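HpcE (Thermus thermophilus, PDB 1WZO) probably catalyses the isomerisation of 2-hydroxyhepta-2,4-diene-1,7-dioate and belongs to the fumarylacetoacetate hydrolase family. Local coordinates at residues 39-44 against 156-161; 85-90 against 240-245. All coordinates share one frame; numbering follows the deposited sequence.

Contact 1 (39-44 against 156-161); sequences LPFTPG and PFLVVE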
loop_
_atom_site.group_PDB
_atom_site.type_symbol
_atom_site.label_atom_id
_atom_site.label_comp_id
_atom_site.label_asym_id
_atom_site.label_seq_id
_atom_site.Cartn_x
_atom_site.Cartn_y
_atom_site.Cartn_z
ATOM N N LEU B 39 -15.942 -0.188 -1.919
ATOM C CA LEU B 39 -15.888 -0.672 -0.550
ATOM C C LEU B 39 -15.706 0.586 0.308
ATOM O O LEU B 39 -14.996 1.513 -0.085
ATOM C CB LEU B 39 -14.693 -1.615 -0.365
ATOM C CG LEU B 39 -14.725 -2.921 -1.163
ATOM C CD1 LEU B 39 -13.376 -3.637 -1.036
ATOM C CD2 LEU B 39 -15.851 -3.805 -0.648
ATOM N N PRO B 40 -16.356 0.642 1.480
ATOM C CA PRO B 40 -16.233 1.816 2.352
ATOM C C PRO B 40 -14.824 2.069 2.885
ATOM O O PRO B 40 -14.532 3.147 3.393
ATOM C CB PRO B 40 -17.249 1.533 3.464
ATOM C CG PRO B 40 -17.334 0.037 3.487
ATOM C CD PRO B 40 -17.342 -0.309 2.019
ATOM N N PHE B 41 -13.954 1.074 2.762
ATOM C CA PHE B 41 -12.572 1.189 3.212
ATOM C C PHE B 41 -11.823 0.000 2.626
ATOM O O PHE B 41 -12.433 -0.878 2.013
ATOM C CB PHE B 41 -12.503 1.179 4.752
ATOM C CG PHE B 41 -12.972 -0.110 5.378
ATOM C CD1 PHE B 41 -12.071 -1.138 5.645
ATOM C CD2 PHE B 41 -14.320 -0.313 5.658
ATOM C CE1 PHE B 41 -12.511 -2.356 6.180
ATOM C CE2 PHE B 41 -14.769 -1.527 6.192
ATOM C CZ PHE B 41 -13.861 -2.547 6.451
ATOM N N THR B 42 -10.506 -0.021 2.778
ATOM C CA THR B 42 -9.723 -1.132 2.257
ATOM C C THR B 42 -9.406 -2.078 3.409
ATOM O O THR B 42 -8.585 -1.772 4.274
ATOM C CB THR B 42 -8.415 -0.638 1.604
ATOM O OG1 THR B 42 -8.738 0.244 0.526
ATOM C CG2 THR B 42 -7.611 -1.812 1.051
ATOM N N PRO B 43 -10.071 -3.241 3.441
ATOM C CA PRO B 43 -9.849 -4.222 4.506
ATOM C C PRO B 43 -8.447 -4.816 4.524
ATOM O O PRO B 43 -7.803 -4.958 3.480
ATOM C CB PRO B 43 -10.900 -5.298 4.218
ATOM C CG PRO B 43 -11.956 -4.581 3.444
ATOM C CD PRO B 43 -11.156 -3.678 2.546
ATOM N N GLY B 44 -7.978 -5.135 5.726
ATOM C CA GLY B 44 -6.696 -5.785 5.881
ATOM C C GLY B 44 -7.119 -7.245 5.818
ATOM O O GLY B 44 -7.781 -7.643 4.859
ATOM N N PRO B 156 -22.872 -1.055 2.642
ATOM C CA PRO B 156 -22.173 -0.032 1.858
ATOM C C PRO B 156 -21.420 1.000 2.690
ATOM O O PRO B 156 -20.644 1.789 2.151
ATOM C CB PRO B 156 -23.300 0.597 1.035
ATOM C CG PRO B 156 -24.484 0.483 1.949
ATOM C CD PRO B 156 -24.336 -0.916 2.504
ATOM N N PHE B 157 -21.625 0.982 4.003
ATOM C CA PHE B 157 -20.984 1.973 4.860
ATOM C C PHE B 157 -20.094 1.455 5.975
ATOM O O PHE B 157 -20.201 0.309 6.409
ATOM C CB PHE B 157 -22.042 2.857 5.534
ATOM C CG PHE B 157 -23.123 3.333 4.612
ATOM C CD1 PHE B 157 -24.413 2.830 4.723
ATOM C CD2 PHE B 157 -22.855 4.290 3.644
ATOM C CE1 PHE B 157 -25.427 3.276 3.881
ATOM C CE2 PHE B 157 -23.862 4.741 2.797
ATOM C CZ PHE B 157 -25.150 4.232 2.917
ATOM N N LEU B 158 -19.210 2.336 6.427
ATOM C CA LEU B 158 -18.355 2.065 7.568
ATOM C C LEU B 158 -19.035 2.968 8.593
ATOM O O LEU B 158 -18.784 4.176 8.637
ATOM C CB LEU B 158 -16.920 2.535 7.331
ATOM C CG LEU B 158 -16.048 2.519 8.594
ATOM C CD1 LEU B 158 -16.122 1.159 9.270
ATOM C CD2 LEU B 158 -14.601 2.864 8.225
ATOM N N VAL B 159 -19.929 2.378 9.379
ATOM C CA VAL B 159 -20.684 3.115 10.383
ATOM C C VAL B 159 -19.900 3.286 11.677
ATOM O O VAL B 159 -19.668 2.325 12.416
ATOM C CB VAL B 159 -22.019 2.404 10.670
ATOM C CG1 VAL B 159 -22.891 3.265 11.584
ATOM C CG2 VAL B 159 -22.730 2.117 9.354
ATOM N N VAL B 160 -19.504 4.527 11.943
ATOM C CA VAL B 160 -18.732 4.860 13.129
ATOM C C VAL B 160 -19.495 5.748 14.114
ATOM O O VAL B 160 -20.250 6.639 13.717
ATOM C CB VAL B 160 -17.422 5.574 12.739
ATOM C CG1 VAL B 160 -16.591 4.676 11.830
ATOM C CG2 VAL B 160 -17.734 6.879 12.022
ATOM N N GLU B 161 -19.296 5.485 15.402
ATOM C CA GLU B 161 -19.925 6.262 16.465
ATOM C C GLU B 161 -21.449 6.265 16.422
ATOM O O GLU B 161 -22.068 7.261 16.789
ATOM C CB GLU B 161 -19.436 7.712 16.409
ATOM C CG GLU B 161 -17.939 7.874 16.221
ATOM C CD GLU B 161 -17.524 9.334 16.112
ATOM O OE1 GLU B 161 -18.115 10.069 15.285
ATOM O OE2 GLU B 161 -16.604 9.746 16.851
#

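Contact 2 (85-90 against 240-245); sequences VLYPKG and NPIEEE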
loop_
_atom_site.group_PDB
_atom_site.type_symbol
_atom_site.label_atom_id
_atom_site.label_comp_id
_atom_site.label_asym_id
_atom_site.label_seq_id
_atom_site.Cartn_x
_atom_site.Cartn_y
_atom_site.Cartn_z
ATOM N N VAL B 85 -22.424 -10.645 -7.899
ATOM C CA VAL B 85 -21.874 -11.881 -7.352
ATOM C C VAL B 85 -21.906 -12.931 -8.453
ATOM O O VAL B 85 -22.919 -13.088 -9.143
ATOM C CB VAL B 85 -22.705 -12.387 -6.151
ATOM C CG1 VAL B 85 -22.265 -13.805 -5.761
ATOM C CG2 VAL B 85 -22.531 -11.438 -4.968
ATOM N N LEU B 86 -20.799 -13.647 -8.625
ATOM C CA LEU B 86 -20.721 -14.675 -9.653
ATOM C C LEU B 86 -21.073 -16.040 -9.077
ATOM O O LEU B 86 -20.456 -16.510 -8.116
ATOM C CB LEU B 86 -19.314 -14.696 -10.268
ATOM C CG LEU B 86 -18.899 -13.365 -10.905
ATOM C CD1 LEU B 86 -17.441 -13.415 -11.315
ATOM C CD2 LEU B 86 -19.783 -13.071 -12.102
ATOM N N TYR B 87 -22.078 -16.672 -9.672
ATOM C CA TYR B 87 -22.534 -17.986 -9.235
ATOM C C TYR B 87 -21.634 -19.066 -9.849
ATOM O O TYR B 87 -21.446 -19.105 -11.060
ATOM C CB TYR B 87 -23.993 -18.174 -9.664
ATOM C CG TYR B 87 -24.673 -19.401 -9.101
ATOM C CD1 TYR B 87 -24.447 -20.664 -9.651
ATOM C CD2 TYR B 87 -25.560 -19.297 -8.031
ATOM C CE1 TYR B 87 -25.094 -21.791 -9.150
ATOM C CE2 TYR B 87 -26.215 -20.417 -7.521
ATOM C CZ TYR B 87 -25.977 -21.660 -8.088
ATOM O OH TYR B 87 -26.636 -22.769 -7.607
ATOM N N PRO B 88 -21.060 -19.952 -9.016
ATOM C CA PRO B 88 -20.181 -21.019 -9.511
ATOM C C PRO B 88 -20.880 -21.923 -10.514
ATOM O O PRO B 88 -21.929 -22.495 -10.217
ATOM C CB PRO B 88 -19.799 -21.771 -8.241
ATOM C CG PRO B 88 -19.855 -20.708 -7.188
ATOM C CD PRO B 88 -21.132 -19.984 -7.547
ATOM N N LYS B 89 -20.289 -22.052 -11.695
ATOM C CA LYS B 89 -20.851 -22.886 -12.753
ATOM C C LYS B 89 -21.134 -24.300 -12.263
ATOM O O LYS B 89 -20.242 -24.975 -11.754
ATOM C CB LYS B 89 -19.881 -22.952 -13.935
ATOM C CG LYS B 89 -20.417 -23.708 -15.144
ATOM C CD LYS B 89 -21.594 -22.972 -15.772
ATOM C CE LYS B 89 -21.210 -21.540 -16.132
ATOM N NZ LYS B 89 -19.958 -21.503 -16.935
ATOM N N GLY B 90 -22.379 -24.740 -12.413
ATOM C CA GLY B 90 -22.749 -26.082 -11.998
ATOM C C GLY B 90 -23.064 -26.289 -10.525
ATOM O O GLY B 90 -23.508 -27.370 -10.135
ATOM N N ASN B 240 -26.912 -6.901 -3.783
ATOM C CA ASN B 240 -26.129 -7.486 -4.865
ATOM C C ASN B 240 -26.881 -8.515 -5.689
ATOM O O ASN B 240 -27.502 -9.437 -5.151
ATOM C CB ASN B 240 -24.858 -8.166 -4.336
ATOM C CG ASN B 240 -24.001 -7.247 -3.510
ATOM O OD1 ASN B 240 -24.174 -7.143 -2.300
ATOM N ND2 ASN B 240 -23.071 -6.562 -4.160
ATOM N N PRO B 241 -26.847 -8.358 -7.017
ATOM C CA PRO B 241 -27.523 -9.309 -7.893
ATOM C C PRO B 241 -26.532 -10.446 -8.158
ATOM O O PRO B 241 -25.330 -10.299 -7.902
ATOM C CB PRO B 241 -27.824 -8.481 -9.134
ATOM C CG PRO B 241 -26.670 -7.531 -9.191
ATOM C CD PRO B 241 -26.483 -7.128 -7.746
ATOM N N ILE B 242 -27.036 -11.567 -8.658
ATOM C CA ILE B 242 -26.207 -12.729 -8.953
ATOM C C ILE B 242 -26.280 -13.074 -10.437
ATOM O O ILE B 242 -27.356 -13.050 -11.036
ATOM C CB ILE B 242 -26.684 -13.956 -8.166
ATOM C CG1 ILE B 242 -26.724 -13.631 -6.674
ATOM C CG2 ILE B 242 -25.772 -15.140 -8.449
ATOM C CD1 ILE B 242 -27.351 -14.720 -5.838
ATOM N N GLU B 243 -25.128 -13.385 -11.023
ATOM C CA GLU B 243 -25.038 -13.753 -12.432
ATOM C C GLU B 243 -24.189 -15.015 -12.527
ATOM O O GLU B 243 -23.379 -15.293 -11.642
ATOM C CB GLU B 243 -24.367 -12.639 -13.246
ATOM C CG GLU B 243 -25.255 -11.472 -13.638
ATOM C CD GLU B 243 -24.485 -10.400 -14.389
ATOM O OE1 GLU B 243 -23.433 -10.733 -14.978
ATOM O OE2 GLU B 243 -24.927 -9.228 -14.407
ATOM N N GLU B 244 -24.376 -15.779 -13.594
ATOM C CA GLU B 244 -23.596 -16.993 -13.782
ATOM C C GLU B 244 -22.223 -16.625 -14.320
ATOM O O GLU B 244 -22.062 -15.601 -14.986
ATOM C CB GLU B 244 -24.288 -17.932 -14.763
ATOM C CG GLU B 244 -25.626 -18.444 -14.284
ATOM C CD GLU B 244 -25.804 -19.915 -14.569
ATOM O OE1 GLU B 244 -25.018 -20.721 -14.022
ATOM O OE2 GLU B 244 -26.723 -20.266 -15.340
ATOM N N GLU B 245 -21.230 -17.457 -14.026
ATOM C CA GLU B 245 -19.879 -17.201 -14.501
ATOM C C GLU B 245 -19.884 -17.268 -16.020
ATOM O O GLU B 245 -20.756 -17.903 -16.618
ATOM C CB GLU B 245 -18.910 -18.241 -13.939
ATOM C CG GLU B 245 -18.929 -18.333 -12.428
ATOM C CD GLU B 245 -17.895 -19.297 -11.882
ATOM O OE1 GLU B 245 -17.865 -20.468 -12.325
ATOM O OE2 GLU B 245 -17.115 -18.879 -10.999
HETATM O O HOH W 1 -22.575 -20.036 -13.251
HETATM O O HOH W 2 -24.328 -23.245 -13.376
#

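Contact 1 (39-44 against 156-161)
P40 and F41, in a loop, meet the start of 156-161, where the chain turns a corner at P156 and continues as strand. The segments come closest at P40 and F157, with their CA atoms 5.4 Å apart. No hydrogen bond joins them, and the contact is buried.

The ring of P40 does most of the touching. Its CB lies 3.6 Å from L158 N and equally close to P156 O. It also faces the side chain of L158, with P40 CB to L158 CB at 4.0 Å. One atom further on, P40 CG lies 4.0 Å from F157 C. P40 CD, the last side-chain atom of the ring, lies 3.9 Å from P156 O. The proline lies mainly against the backbone of 156-158, with L158 CB added. P156 itself follows a cis peptide bond, and its CB is directed away from the loop.

F41 adds a second, smaller touch. Its CG sits in the crowded position between the backbone N and the carbonyl carbon (chi1 64°). L158 CG is anti to its backbone N (chi1 169°). The two side chains cross at about a right angle, and F41 CD2 meets L158 CD2 at 4.1 Å. The methyl approaches the ring obliquely.

The CB of F157 is directed away from the loop. P156 CG covers one face of the F157 ring near the rim, and the ring also meets that of Y17.

The contact joins the loop between strands 36-37 and 46-50 to strand 152-159, which runs antiparallel to strands 2-8 and 120-131. L158 pairs through its backbone with L3, and F157 O accepts a bond from T124 OG1. V103 of strand 94-104 touches both F41 and L158, and V210 of strand 210-212 packs on F41.

Contact 2 (85-90 against 240-245)
Y87 O is gripped by a water, which donates to it at 2.6 Å, and by E245 N in a weak bond of 3.4 Å. The same water also donates to E244 OE1 and accepts from E245 N. This is the end of a parallel beta ladder between strands 85-87 and 237-244, at one side of a mixed five-stranded sheet. Three straighter bonds make the ladder: V85 N to P241 O at 2.9 Å, E243 N to V85 O at 2.9 Å, and Y87 N to E243 O at 2.7 Å.

Past the strands, E245 takes over. Its CG lies beside its own backbone N (chi1 -55°), close to Y87 O, and the side chain then runs extended beyond CG toward K89. E245 OE1 accepts from K89 N at 3.0 Å, nearly straight at 174°, with the donor well above the carboxylate plane. An alanine here would probably leave K89 N without this acceptor and the loop at P88 and K89 less firmly held. A second water links G90 N to E244 OE1.

L86 and E243 lie on one face of the sheet, where E243 OE1 forms a salt bridge with K9 of the second subunit. V85, I242 and Y87 lie on the other. There I242 CG2 touches Y87 CB at 3.7 Å and meets the tyrosine ring at its edge, near the ring plane.

In the fold
The two contacts alternate along the chain: 85-90 falls between the segments of contact 1, and 156-161 between those of contact 2. Their centres are 24 Å apart and their nearest atoms about 8 Å, without touching. Strand 152-159 runs between them. Its later part lies in contact 1, while its P153 packs on V85 and N240 of contact 2. The residues before V85 also connect them: H81 touches P156, and P80 O and G83 O accept from N240 ND2. Contact 1 lies within one subunit, whereas contact 2 reaches two others. E161 N is hydrogen-bonded to glycerol, probably from the crystallisation liquor. The F157 side chain also lies about 4 Å from a bound glycerol.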